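2,3-bisphosphoglycerate-independent phosphoglycerate mutase (Pyrococcus horikoshii, PDB 2ZKT) probably interconverts 2-phosphoglycerate and 3-phosphoglycerate in glycolysis, as a metal-binding mutase of the alkaline phosphatase superfamily. Local coordinates at residues V244-I250 with Y294-H300; H64-Y70 with V258-F264; A41-L46 with T372-F378; A32-M37 with I320-D324. All coordinates share one frame. Residue numbers count along the deposited sequence, not the author numbering.

In the fold
From the N terminus, residues 32-37 open contact 4, which closes on helix 313-331. Residues 41-46, at the end of the same helix 35-43, open contact 3, which closes on 372-378. Because 320-324 comes before 372-378, these two loops cross, and they touch where Phe-378 CD2 lies 3.8 Å from Met-37 SD. Both loops enclose contacts 1 and 2. Contact 2 joins helix 60-67 to the end of helix 253-261. Contact 1 pairs strands 246-249 and 296-301 and crosses contact 2; they meet at His-300 CD2 and His-64 NE2, 3.2 Å apart. Contacts 1 and 3 reach the same eight-stranded sheet, their centres about 24 Å apart.

Contact 1 (V244-I250 with Y294-H300); sequences VKAAGVI and YDFVFLH
Ala-247, Tyr-294 and Val-249 bury the most surface in this parallel strand pair of the main mixed sheet of the alkaline-phosphatase-like domain; the axes approach to 4.6 Å at 17°. Residues 246-249 and 296-300 are extended (phi -99° to -140°, psi 105° to 156°), in register from Ala-246/Phe-296 to Val-249/Leu-299, with Ala-246, Phe-296 and Phe-298 on one face and Ala-247, Val-249, Val-297 and Leu-299 on the other. Ala-247 N donates to Phe-296 O (3.0 Å) and Ala-247 O accepts from Phe-298 N (2.9 Å), bonding the residues that flank its partner, the signature of parallel sheet. Tyr-294 (chi1 m) turns its ring face to Ala-247 CB, a CH-pi contact 3.4 Å from the centroid. Val-249 (chi1 t) packs CB on Leu-299 CD1 at 3.6 Å. Before the strands begin, Lys-245 N donates to Asp-295 OD2 (2.7 Å). Strands 265-267 and 6-12 flank the pair; helix 280-291, leading into strand 296-301, packs on the Val-249 and Leu-299 face, and helix 253-261 lies against Ile-250 and His-300.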
loop_
_atom_site.group_PDB
_atom_site.type_symbol
_atom_site.label_atom_id
_atom_site.label_comp_id
_atom_site.label_asym_id
_atom_site.label_seq_id
_atom_site.Cartn_x
_atom_site.Cartn_y
_atom_site.Cartn_z
ATOM N N VAL B 244 14.975 3.759 32.737
ATOM C CA VAL B 244 14.284 2.642 32.113
ATOM C C VAL B 244 15.286 1.604 31.599
ATOM O O VAL B 244 16.500 1.877 31.495
ATOM C CB VAL B 244 13.453 3.121 30.879
ATOM C CG1 VAL B 244 12.396 4.142 31.303
ATOM C CG2 VAL B 244 14.396 3.718 29.824
ATOM N N LYS B 245 14.768 0.408 31.300
ATOM C CA LYS B 245 15.588 -0.649 30.713
ATOM C C LYS B 245 15.230 -0.478 29.242
ATOM O O LYS B 245 14.037 -0.434 28.896
ATOM C CB LYS B 245 15.160 -2.046 31.200
ATOM C CG LYS B 245 15.458 -2.307 32.673
ATOM C CD LYS B 245 14.927 -3.668 33.114
ATOM C CE LYS B 245 15.210 -3.911 34.595
ATOM N NZ LYS B 245 14.674 -5.229 35.068
ATOM N N ALA B 246 16.244 -0.349 28.386
ATOM C CA ALA B 246 16.009 -0.144 26.965
ATOM C C ALA B 246 16.718 -1.162 26.069
ATOM O O ALA B 246 17.931 -1.372 26.188
ATOM C CB ALA B 246 16.436 1.281 26.584
ATOM N N ALA B 247 15.954 -1.775 25.159
ATOM C CA ALA B 247 16.491 -2.763 24.219
ATOM C C ALA B 247 16.155 -2.374 22.777
ATOM O O ALA B 247 15.189 -1.654 22.527
ATOM C CB ALA B 247 15.913 -4.146 24.520
ATOM N N GLY B 248 16.953 -2.859 21.828
ATOM C CA GLY B 248 16.699 -2.551 20.424
ATOM C C GLY B 248 16.917 -3.723 19.469
ATOM O O GLY B 248 17.859 -4.507 19.622
ATOM N N VAL B 249 16.025 -3.849 18.488
ATOM C CA VAL B 249 16.129 -4.893 17.472
ATOM C C VAL B 249 16.752 -4.188 16.268
ATOM O O VAL B 249 16.083 -3.420 15.572
ATOM C CB VAL B 249 14.738 -5.441 17.090
ATOM C CG1 VAL B 249 14.866 -6.437 15.945
ATOM C CG2 VAL B 249 14.096 -6.092 18.298
ATOM N N ILE B 250 18.035 -4.441 16.020
ATOM C CA ILE B 250 18.721 -3.759 14.928
ATOM C C ILE B 250 19.678 -4.671 14.164
ATOM O O ILE B 250 20.277 -5.576 14.744
ATOM C CB ILE B 250 19.529 -2.579 15.497
ATOM C CG1 ILE B 250 18.659 -1.809 16.505
ATOM C CG2 ILE B 250 20.039 -1.688 14.361
ATOM C CD1 ILE B 250 19.410 -0.763 17.296
ATOM N N TYR B 294 11.685 -5.237 29.084
ATOM C CA TYR B 294 12.246 -3.896 28.957
ATOM C C TYR B 294 11.120 -2.869 28.976
ATOM O O TYR B 294 9.971 -3.200 28.667
ATOM C CB TYR B 294 13.036 -3.795 27.647
ATOM C CG TYR B 294 14.373 -4.517 27.676
ATOM C CD1 TYR B 294 15.524 -3.868 28.135
ATOM C CD2 TYR B 294 14.490 -5.842 27.231
ATOM C CE1 TYR B 294 16.766 -4.512 28.150
ATOM C CE2 TYR B 294 15.729 -6.501 27.244
ATOM C CZ TYR B 294 16.865 -5.825 27.706
ATOM O OH TYR B 294 18.097 -6.452 27.738
ATOM N N ASP B 295 11.438 -1.632 29.346
ATOM C CA ASP B 295 10.411 -0.582 29.389
ATOM C C ASP B 295 10.292 0.125 28.040
ATOM O O ASP B 295 9.203 0.516 27.630
ATOM C CB ASP B 295 10.748 0.460 30.460
ATOM C CG ASP B 295 11.074 -0.168 31.793
ATOM O OD1 ASP B 295 10.174 -0.826 32.374
ATOM O OD2 ASP B 295 12.232 -0.003 32.257
ATOM N N PHE B 296 11.424 0.271 27.355
ATOM C CA PHE B 296 11.470 0.951 26.063
ATOM C C PHE B 296 12.153 0.056 25.031
ATOM O O PHE B 296 13.278 -0.420 25.257
ATOM C CB PHE B 296 12.259 2.265 26.201
ATOM C CG PHE B 296 12.058 3.217 25.057
ATOM C CD1 PHE B 296 10.953 4.075 25.033
ATOM C CD2 PHE B 296 12.953 3.241 23.985
ATOM C CE1 PHE B 296 10.742 4.939 23.963
ATOM C CE2 PHE B 296 12.748 4.108 22.905
ATOM C CZ PHE B 296 11.646 4.954 22.893
ATOM N N VAL B 297 11.476 -0.168 23.900
ATOM C CA VAL B 297 12.030 -0.997 22.834
ATOM C C VAL B 297 12.102 -0.214 21.524
ATOM O O VAL B 297 11.145 0.470 21.132
ATOM C CB VAL B 297 11.181 -2.302 22.620
ATOM C CG1 VAL B 297 11.619 -3.030 21.351
ATOM C CG2 VAL B 297 11.350 -3.235 23.827
ATOM N N PHE B 298 13.248 -0.320 20.855
ATOM C CA PHE B 298 13.493 0.357 19.585
ATOM C C PHE B 298 13.644 -0.699 18.476
ATOM O O PHE B 298 14.409 -1.652 18.615
ATOM C CB PHE B 298 14.777 1.200 19.704
ATOM C CG PHE B 298 15.263 1.768 18.398
ATOM C CD1 PHE B 298 14.528 2.750 17.724
ATOM C CD2 PHE B 298 16.451 1.308 17.827
ATOM C CE1 PHE B 298 14.972 3.266 16.495
ATOM C CE2 PHE B 298 16.906 1.817 16.593
ATOM C CZ PHE B 298 16.165 2.796 15.927
ATOM N N LEU B 299 12.910 -0.531 17.380
ATOM C CA LEU B 299 12.965 -1.467 16.253
ATOM C C LEU B 299 13.362 -0.712 14.982
ATOM O O LEU B 299 12.743 0.300 14.621
ATOM C CB LEU B 299 11.595 -2.140 16.060
ATOM C CG LEU B 299 11.386 -3.016 14.813
ATOM C CD1 LEU B 299 12.452 -4.096 14.721
ATOM C CD2 LEU B 299 10.005 -3.646 14.875
ATOM N N HIS B 300 14.394 -1.207 14.305
ATOM C CA HIS B 300 14.883 -0.572 13.084
ATOM C C HIS B 300 14.703 -1.480 11.853
ATOM O O HIS B 300 14.918 -2.690 11.925
ATOM C CB HIS B 300 16.359 -0.202 13.288
ATOM C CG HIS B 300 16.926 0.680 12.216
ATOM N ND1 HIS B 300 17.400 0.188 11.016
ATOM C CD2 HIS B 300 17.100 2.025 12.167
ATOM C CE1 HIS B 300 17.845 1.193 10.272
ATOM N NE2 HIS B 300 17.674 2.317 10.949
#

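Contact 2 (H64-Y70 with V258-F264); sequences HLSIFGY and VARAVGF
No hydrogen bond crosses this buried contact between the ends of helices 60-67 and 253-261, which pack beside the main sheet; apolar packing makes it. The backbones come nearest at Leu-65 and Val-258, with CA atoms 6.9 Å apart. Phe-68 (chi1 m) is the central side chain: its CE2 lies 3.6 Å from Val-258 CG1, near the ring plane, while Val-262 CG2 sits over a ring face, 4.2 Å from Phe-68 CD2. Leu-65 CD2 reaches Val-258 CG1 at 4.2 Å, and Tyr-70 CE2 meets Val-262 CG1 at 3.5 Å. Both segments leave their helices through a Schellman motif: Gly-69 and Gly-263 have phi of 108° and 109°, and Tyr-70 N bonds Leu-65 O and Phe-264 N bonds Ala-259 O, each at 2.9 Å. As an aromatic pair, Phe-68 and Phe-264 meet obliquely, centroids 5.0 Å apart and planes at 38°; Phe-68 also meets Phe-298 edge-to-face. Tyr-70 OH and His-64 ND1 bond Met-236 O and Ser-60 O, and the His-64 side chain is about 5 Å from a zinc ion.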
loop_
_atom_site.group_PDB
_atom_site.type_symbol
_atom_site.label_atom_id
_atom_site.label_comp_id
_atom_site.label_asym_id
_atom_site.label_seq_id
_atom_site.Cartn_x
_atom_site.Cartn_y
_atom_site.Cartn_z
ATOM N N HIS B 64 19.853 9.430 14.156
ATOM C CA HIS B 64 19.464 8.534 15.244
ATOM C C HIS B 64 19.808 9.106 16.631
ATOM O O HIS B 64 19.150 8.823 17.625
ATOM C CB HIS B 64 20.133 7.166 15.035
ATOM C CG HIS B 64 19.280 6.294 14.139
ATOM N ND1 HIS B 64 19.509 6.117 12.811
ATOM C CD2 HIS B 64 18.152 5.533 14.493
ATOM C CE1 HIS B 64 18.552 5.259 12.382
ATOM N NE2 HIS B 64 17.727 4.893 13.371
ATOM N N LEU B 65 20.905 9.899 16.711
ATOM C CA LEU B 65 21.162 10.567 17.989
ATOM C C LEU B 65 19.968 11.460 18.322
ATOM O O LEU B 65 19.539 11.618 19.460
ATOM C CB LEU B 65 22.413 11.458 17.868
ATOM C CG LEU B 65 23.756 10.723 18.038
ATOM C CD1 LEU B 65 24.933 11.597 17.617
ATOM C CD2 LEU B 65 24.062 10.303 19.479
ATOM N N SER B 66 19.456 12.089 17.242
ATOM C CA SER B 66 18.298 12.965 17.373
ATOM C C SER B 66 17.044 12.182 17.789
ATOM O O SER B 66 16.351 12.540 18.735
ATOM C CB SER B 66 18.073 13.657 16.018
ATOM O OG SER B 66 16.980 14.571 16.114
ATOM N N ILE B 67 16.758 11.094 17.076
ATOM C CA ILE B 67 15.606 10.244 17.364
ATOM C C ILE B 67 15.646 9.714 18.806
ATOM O O ILE B 67 14.597 9.569 19.440
ATOM C CB ILE B 67 15.558 9.042 16.387
ATOM C CG1 ILE B 67 15.317 9.541 14.949
ATOM C CG2 ILE B 67 14.491 8.048 16.815
ATOM C CD1 ILE B 67 13.983 10.251 14.719
ATOM N N PHE B 68 16.846 9.425 19.324
ATOM C CA PHE B 68 16.961 8.912 20.697
ATOM C C PHE B 68 16.782 9.997 21.763
ATOM O O PHE B 68 16.783 9.694 22.964
ATOM C CB PHE B 68 18.307 8.189 20.909
ATOM C CG PHE B 68 18.415 6.884 20.163
ATOM C CD1 PHE B 68 17.402 5.928 20.256
ATOM C CD2 PHE B 68 19.521 6.619 19.351
ATOM C CE1 PHE B 68 17.487 4.713 19.542
ATOM C CE2 PHE B 68 19.627 5.426 18.635
ATOM C CZ PHE B 68 18.607 4.464 18.725
ATOM N N GLY B 69 16.643 11.254 21.322
ATOM C CA GLY B 69 16.424 12.364 22.246
ATOM C C GLY B 69 17.571 13.340 22.468
ATOM O O GLY B 69 17.508 14.189 23.364
ATOM N N TYR B 70 18.622 13.243 21.661
ATOM C CA TYR B 70 19.773 14.130 21.831
ATOM C C TYR B 70 19.846 15.196 20.745
ATOM O O TYR B 70 19.235 15.066 19.678
ATOM C CB TYR B 70 21.075 13.305 21.808
ATOM C CG TYR B 70 21.151 12.255 22.902
ATOM C CD1 TYR B 70 21.496 12.605 24.222
ATOM C CD2 TYR B 70 20.822 10.926 22.636
ATOM C CE1 TYR B 70 21.508 11.656 25.241
ATOM C CE2 TYR B 70 20.825 9.965 23.650
ATOM C CZ TYR B 70 21.168 10.332 24.949
ATOM O OH TYR B 70 21.180 9.373 25.942
ATOM N N VAL B 258 25.194 3.443 17.409
ATOM C CA VAL B 258 24.616 4.602 18.077
ATOM C C VAL B 258 23.789 4.125 19.269
ATOM O O VAL B 258 23.930 4.632 20.381
ATOM C CB VAL B 258 23.715 5.416 17.109
ATOM C CG1 VAL B 258 23.016 6.545 17.874
ATOM C CG2 VAL B 258 24.567 5.987 15.964
ATOM N N ALA B 259 22.927 3.135 19.040
ATOM C CA ALA B 259 22.084 2.612 20.108
ATOM C C ALA B 259 22.932 2.137 21.289
ATOM O O ALA B 259 22.603 2.409 22.449
ATOM C CB ALA B 259 21.226 1.476 19.579
ATOM N N ARG B 260 24.029 1.433 20.995
ATOM C CA ARG B 260 24.914 0.935 22.054
ATOM C C ARG B 260 25.566 2.087 22.802
ATOM O O ARG B 260 25.614 2.091 24.037
ATOM C CB ARG B 260 25.999 0.007 21.474
ATOM C CG ARG B 260 25.569 -1.462 21.437
ATOM C CD ARG B 260 26.486 -2.345 20.595
ATOM N NE ARG B 260 25.994 -3.725 20.585
ATOM C CZ ARG B 260 26.316 -4.643 19.670
ATOM N NH1 ARG B 260 27.141 -4.335 18.669
ATOM N NH2 ARG B 260 25.799 -5.864 19.748
ATOM N N ALA B 261 26.068 3.067 22.047
ATOM C CA ALA B 261 26.708 4.227 22.659
ATOM C C ALA B 261 25.788 4.919 23.680
ATOM O O ALA B 261 26.254 5.328 24.738
ATOM C CB ALA B 261 27.148 5.222 21.577
ATOM N N VAL B 262 24.490 5.044 23.385
ATOM C CA VAL B 262 23.599 5.721 24.331
ATOM C C VAL B 262 23.028 4.806 25.420
ATOM O O VAL B 262 22.251 5.252 26.274
ATOM C CB VAL B 262 22.448 6.487 23.602
ATOM C CG1 VAL B 262 23.053 7.499 22.632
ATOM C CG2 VAL B 262 21.524 5.515 22.865
ATOM N N GLY B 263 23.418 3.528 25.389
ATOM C CA GLY B 263 22.986 2.613 26.443
ATOM C C GLY B 263 21.964 1.521 26.181
ATOM O O GLY B 263 21.467 0.911 27.132
ATOM N N PHE B 264 21.633 1.258 24.919
ATOM C CA PHE B 264 20.656 0.206 24.620
ATOM C C PHE B 264 21.295 -1.184 24.595
ATOM O O PHE B 264 22.503 -1.318 24.353
ATOM C CB PHE B 264 19.998 0.468 23.254
ATOM C CG PHE B 264 18.931 1.525 23.284
ATOM C CD1 PHE B 264 19.269 2.878 23.382
ATOM C CD2 PHE B 264 17.580 1.172 23.218
ATOM C CE1 PHE B 264 18.274 3.859 23.407
ATOM C CE2 PHE B 264 16.579 2.149 23.244
ATOM C CZ PHE B 264 16.923 3.490 23.338
#

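Contact 3 (A41-L46 with T372-F378); sequences AEIGIL and TDDTKRF. With CA (calcium ion), chain F.
A calcium ion joins the end of helix 35-43 to an irregular loop. It is bound by Glu-42 O at 2.4 Å, Asp-373 O at 2.5 Å and Thr-372 OG1 at 2.7 Å, with water 3 (2.2 Å from the calcium), water 2 (2.3 Å) and water 1 (2.9 Å) completing six ligands. Two ligands are backbone carbonyls. Gly-44, the first residue past the helix, presents its O to Thr-372 OG1 (2.7 Å) and Asp-373 N (3.2 Å). Asp-373 OD2 accepts from Leu-46 N at 2.8 Å, while Asp-373 OD1 accepts from Thr-375 N (3.1 Å), an Asx turn, and from Thr-375 OG1 (2.5 Å). Glu-42 OE2 and Lys-376 NZ form a long salt bridge at 3.8 Å. Apolar packing follows: Leu-46 CG meets the edge of the Phe-378 ring at CD1 (4.2 Å), and Ala-41 CB lies 4.2 Å from Phe-378 CB. Strand 45-50 then enters the main sheet beside strand 361-366, against which Leu-46 and Phe-378 pack, while helix 380-383 adjoins Thr-375 through Glu-382.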
loop_
_atom_site.group_PDB
_atom_site.type_symbol
_atom_site.label_atom_id
_atom_site.label_comp_id
_atom_site.label_asym_id
_atom_site.label_seq_id
_atom_site.Cartn_x
_atom_site.Cartn_y
_atom_site.Cartn_z
ATOM N N ALA B 41 -2.770 5.497 12.694
ATOM C CA ALA B 41 -2.883 6.938 12.465
ATOM C C ALA B 41 -4.318 7.353 12.788
ATOM O O ALA B 41 -4.576 8.461 13.280
ATOM C CB ALA B 41 -2.565 7.277 11.004
ATOM N N GLU B 42 -5.252 6.448 12.524
ATOM C CA GLU B 42 -6.655 6.745 12.759
ATOM C C GLU B 42 -6.990 6.921 14.237
ATOM O O GLU B 42 -7.685 7.856 14.591
ATOM C CB GLU B 42 -7.531 5.662 12.112
ATOM C CG GLU B 42 -9.008 6.034 11.963
ATOM C CD GLU B 42 -9.779 5.926 13.272
ATOM O OE1 GLU B 42 -9.759 4.826 13.881
ATOM O OE2 GLU B 42 -10.408 6.930 13.690
ATOM N N ILE B 43 -6.500 6.044 15.113
ATOM C CA ILE B 43 -6.799 6.203 16.545
ATOM C C ILE B 43 -5.698 7.007 17.256
ATOM O O ILE B 43 -5.811 7.332 18.447
ATOM C CB ILE B 43 -6.985 4.817 17.264
ATOM C CG1 ILE B 43 -5.898 3.828 16.824
ATOM C CG2 ILE B 43 -8.346 4.233 16.925
ATOM C CD1 ILE B 43 -4.567 4.024 17.480
ATOM N N GLY B 44 -4.638 7.335 16.511
ATOM C CA GLY B 44 -3.541 8.102 17.087
ATOM C C GLY B 44 -3.491 9.567 16.667
ATOM O O GLY B 44 -4.513 10.193 16.337
ATOM N N ILE B 45 -2.277 10.113 16.663
ATOM C CA ILE B 45 -2.048 11.493 16.300
ATOM C C ILE B 45 -0.845 11.503 15.366
ATOM O O ILE B 45 0.082 10.700 15.528
ATOM C CB ILE B 45 -1.784 12.336 17.582
ATOM C CG1 ILE B 45 -1.795 13.831 17.261
ATOM C CG2 ILE B 45 -0.457 11.933 18.233
ATOM C CD1 ILE B 45 -1.692 14.713 18.518
ATOM N N LEU B 46 -0.857 12.408 14.388
ATOM C CA LEU B 46 0.227 12.520 13.414
ATOM C C LEU B 46 0.998 13.845 13.479
ATOM O O LEU B 46 0.508 14.857 13.995
ATOM C CB LEU B 46 -0.339 12.351 11.997
ATOM C CG LEU B 46 -0.231 10.993 11.273
ATOM C CD1 LEU B 46 -0.720 9.861 12.144
ATOM C CD2 LEU B 46 -1.037 11.072 9.970
ATOM N N THR B 372 -6.163 11.660 20.161
ATOM C CA THR B 372 -6.228 11.394 18.718
ATOM C C THR B 372 -6.767 12.561 17.886
ATOM O O THR B 372 -7.796 13.143 18.226
ATOM C CB THR B 372 -7.056 10.098 18.417
ATOM O OG1 THR B 372 -7.108 9.878 16.998
ATOM C CG2 THR B 372 -8.466 10.212 18.938
ATOM N N ASP B 373 -6.050 12.919 16.811
ATOM C CA ASP B 373 -6.470 14.008 15.924
ATOM C C ASP B 373 -7.396 13.387 14.864
ATOM O O ASP B 373 -7.720 12.209 14.957
ATOM C CB ASP B 373 -5.236 14.711 15.284
ATOM C CG ASP B 373 -4.331 13.751 14.457
ATOM O OD1 ASP B 373 -4.809 12.670 13.999
ATOM O OD2 ASP B 373 -3.131 14.096 14.257
ATOM N N ASP B 374 -7.837 14.155 13.869
ATOM C CA ASP B 374 -8.741 13.583 12.871
ATOM C C ASP B 374 -8.095 13.040 11.591
ATOM O O ASP B 374 -8.746 12.986 10.548
ATOM C CB ASP B 374 -9.852 14.584 12.505
ATOM C CG ASP B 374 -9.311 15.896 11.998
ATOM O OD1 ASP B 374 -8.310 15.877 11.241
ATOM O OD2 ASP B 374 -9.894 16.950 12.346
ATOM N N THR B 375 -6.823 12.637 11.667
ATOM C CA THR B 375 -6.151 12.066 10.505
ATOM C C THR B 375 -6.664 10.618 10.369
ATOM O O THR B 375 -6.963 9.957 11.379
ATOM C CB THR B 375 -4.608 12.038 10.680
ATOM O OG1 THR B 375 -4.278 11.378 11.914
ATOM C CG2 THR B 375 -4.028 13.451 10.685
ATOM N N LYS B 376 -6.753 10.130 9.129
ATOM C CA LYS B 376 -7.263 8.781 8.861
ATOM C C LYS B 376 -6.228 7.772 8.364
ATOM O O LYS B 376 -6.330 6.585 8.680
ATOM C CB LYS B 376 -8.418 8.854 7.846
ATOM C CG LYS B 376 -9.627 9.661 8.316
ATOM C CD LYS B 376 -10.246 9.050 9.573
ATOM C CE LYS B 376 -11.487 9.826 10.025
ATOM N NZ LYS B 376 -12.111 9.243 11.265
ATOM N N ARG B 377 -5.247 8.224 7.578
ATOM C CA ARG B 377 -4.205 7.333 7.060
ATOM C C ARG B 377 -2.808 7.847 7.385
ATOM O O ARG B 377 -2.641 8.990 7.825
ATOM C CB ARG B 377 -4.331 7.170 5.541
ATOM C CG ARG B 377 -5.488 6.290 5.098
ATOM C CD ARG B 377 -5.523 6.181 3.579
ATOM N NE ARG B 377 -5.529 7.503 2.955
ATOM C CZ ARG B 377 -6.516 8.391 3.087
ATOM N NH1 ARG B 377 -7.590 8.096 3.820
ATOM N NH2 ARG B 377 -6.421 9.583 2.495
ATOM N N PHE B 378 -1.798 7.006 7.163
ATOM C CA PHE B 378 -0.422 7.410 7.448
ATOM C C PHE B 378 0.294 7.802 6.161
ATOM O O PHE B 378 0.577 6.961 5.314
ATOM C CB PHE B 378 0.342 6.282 8.164
ATOM C CG PHE B 378 1.710 6.696 8.670
ATOM C CD1 PHE B 378 1.871 7.884 9.403
ATOM C CD2 PHE B 378 2.838 5.910 8.413
ATOM C CE1 PHE B 378 3.128 8.286 9.872
ATOM C CE2 PHE B 378 4.110 6.301 8.879
ATOM C CZ PHE B 378 4.256 7.497 9.611
HETATM CA CA CA F . -8.763 9.974 14.902
HETATM O O HOH W 1 -6.012 10.372 14.135
HETATM O O HOH W 2 -9.029 9.852 12.642
HETATM O O HOH W 3 -10.294 8.673 15.682
#

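Contact 4 (A32-M37 with I320-D324)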
loop_
_atom_site.group_PDB
_atom_site.type_symbol
_atom_site.label_atom_id
_atom_site.label_comp_id
_atom_site.label_asym_id
_atom_site.label_seq_id
_atom_site.Cartn_x
_atom_site.Cartn_y
_atom_site.Cartn_z
ATOM N N ALA B 32 1.756 2.824 -1.178
ATOM C CA ALA B 32 1.840 1.493 -0.574
ATOM C C ALA B 32 0.609 1.158 0.251
ATOM O O ALA B 32 0.079 2.005 0.952
ATOM C CB ALA B 32 3.097 1.399 0.306
ATOM N N ASN B 33 0.153 -0.090 0.166
ATOM C CA ASN B 33 -1.007 -0.530 0.935
ATOM C C ASN B 33 -0.518 -0.813 2.361
ATOM O O ASN B 33 0.180 -1.801 2.609
ATOM C CB ASN B 33 -1.601 -1.796 0.294
ATOM C CG ASN B 33 -2.805 -2.333 1.052
ATOM O OD1 ASN B 33 -3.708 -1.582 1.416
ATOM N ND2 ASN B 33 -2.825 -3.644 1.280
ATOM N N THR B 34 -0.896 0.062 3.295
ATOM C CA THR B 34 -0.474 -0.053 4.695
ATOM C C THR B 34 -1.657 0.073 5.657
ATOM O O THR B 34 -1.724 1.015 6.458
ATOM C CB THR B 34 0.542 1.060 5.038
ATOM O OG1 THR B 34 -0.093 2.343 4.874
ATOM C CG2 THR B 34 1.749 0.997 4.098
ATOM N N PRO B 35 -2.585 -0.902 5.627
ATOM C CA PRO B 35 -3.760 -0.855 6.511
ATOM C C PRO B 35 -3.488 -0.745 8.015
ATOM O O PRO B 35 -4.301 -0.181 8.743
ATOM C CB PRO B 35 -4.514 -2.134 6.141
ATOM C CG PRO B 35 -3.402 -3.091 5.805
ATOM C CD PRO B 35 -2.487 -2.219 4.952
ATOM N N ASN B 36 -2.354 -1.280 8.487
ATOM C CA ASN B 36 -2.021 -1.234 9.918
ATOM C C ASN B 36 -1.551 0.145 10.391
ATOM O O ASN B 36 -1.985 0.630 11.440
ATOM C CB ASN B 36 -0.979 -2.315 10.258
ATOM C CG ASN B 36 -1.585 -3.727 10.244
ATOM O OD1 ASN B 36 -2.418 -4.060 11.083
ATOM N ND2 ASN B 36 -1.179 -4.548 9.273
ATOM N N MET B 37 -0.673 0.786 9.627
ATOM C CA MET B 37 -0.232 2.122 10.015
ATOM C C MET B 37 -1.424 3.098 9.873
ATOM O O MET B 37 -1.563 4.036 10.673
ATOM C CB MET B 37 0.984 2.562 9.170
ATOM C CG MET B 37 2.273 1.797 9.556
ATOM S SD MET B 37 3.812 2.294 8.714
ATOM C CE MET B 37 3.852 1.150 7.287
ATOM N N ILE B 320 7.784 -0.876 2.169
ATOM C CA ILE B 320 6.988 -0.271 3.237
ATOM C C ILE B 320 5.804 -1.175 3.596
ATOM O O ILE B 320 5.309 -1.191 4.720
ATOM C CB ILE B 320 6.495 1.137 2.814
ATOM C CG1 ILE B 320 7.683 2.117 2.704
ATOM C CG2 ILE B 320 5.529 1.697 3.883
ATOM C CD1 ILE B 320 7.280 3.498 2.146
ATOM N N GLU B 321 5.340 -1.937 2.575
ATOM C CA GLU B 321 4.241 -2.876 2.816
ATOM C C GLU B 321 4.689 -4.058 3.687
ATOM O O GLU B 321 3.938 -4.567 4.507
ATOM C CB GLU B 321 3.693 -3.379 1.464
ATOM C CG GLU B 321 2.659 -2.421 0.843
ATOM C CD GLU B 321 2.112 -2.983 -0.462
ATOM O OE1 GLU B 321 1.892 -4.182 -0.547
ATOM O OE2 GLU B 321 1.864 -2.202 -1.373
ATOM N N ARG B 322 5.933 -4.503 3.509
ATOM C CA ARG B 322 6.444 -5.604 4.325
ATOM C C ARG B 322 6.527 -5.103 5.774
ATOM O O ARG B 322 6.273 -5.848 6.729
ATOM C CB ARG B 322 7.823 -6.056 3.806
ATOM C CG ARG B 322 7.725 -6.847 2.498
ATOM C CD ARG B 322 9.085 -7.156 1.876
ATOM N NE ARG B 322 10.007 -7.778 2.829
ATOM C CZ ARG B 322 11.302 -7.981 2.580
ATOM N NH1 ARG B 322 11.815 -7.611 1.405
ATOM N NH2 ARG B 322 12.087 -8.531 3.505
ATOM N N ALA B 323 6.870 -3.823 5.933
ATOM C CA ALA B 323 6.952 -3.228 7.262
ATOM C C ALA B 323 5.547 -3.184 7.877
ATOM O O ALA B 323 5.377 -3.468 9.071
ATOM C CB ALA B 323 7.549 -1.798 7.174
ATOM N N ASP B 324 4.535 -2.841 7.072
ATOM C CA ASP B 324 3.179 -2.773 7.614
ATOM C C ASP B 324 2.757 -4.119 8.196
ATOM O O ASP B 324 2.149 -4.175 9.277
ATOM C CB ASP B 324 2.161 -2.324 6.552
ATOM C CG ASP B 324 0.862 -1.793 7.174
ATOM O OD1 ASP B 324 0.932 -0.785 7.921
ATOM O OD2 ASP B 324 -0.226 -2.377 6.928
#
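Ala-32, the first residue beyond helix 28-31, faces helix 313-331 and sets its CB 4.2 Å from Ile-320 CB and 3.9 Å from Glu-321 CG. Asn-33 follows with a backbone-to-side-chain hydrogen bond: its N donates to Glu-321 OE2 at 3.1 Å, with a nearly straight angle of 168°. Asn-33 also packs on Asn-33 of the second subunit, placing this turn at the dimer interface. Thr-34 holds the N-cap position of helix 35-43, yet its side chain makes no capping bond; OG1 instead makes a weak hydrogen bond to Asp-38, and CG2 packs 3.9 Å from Ile-320 CG2. Pro-35, the first helical residue, packs on Tyr-31 of the second subunit; it has no amide hydrogen, so its N, 3.1 Å from Asp-324 OD2, gives nothing to that oxygen. The next two amides do bond Asp-324. Asn-36 N donates to Asp-324 OD2 at 2.9 Å, and Asn-36 ND2 adds a weak bond to the same OD2 at 3.3 Å. Met-37 N donates to Asp-324 OD1 at 2.8 Å, and Met-37 ends the segment by bringing CE to 3.8 Å from Ile-320 CG2. The chemistry implies that Asp-324, the residue with the most area buried here, serves the first-turn amides of helix 35-43 from another helix, its negative charge facing the positive end of the helix dipole.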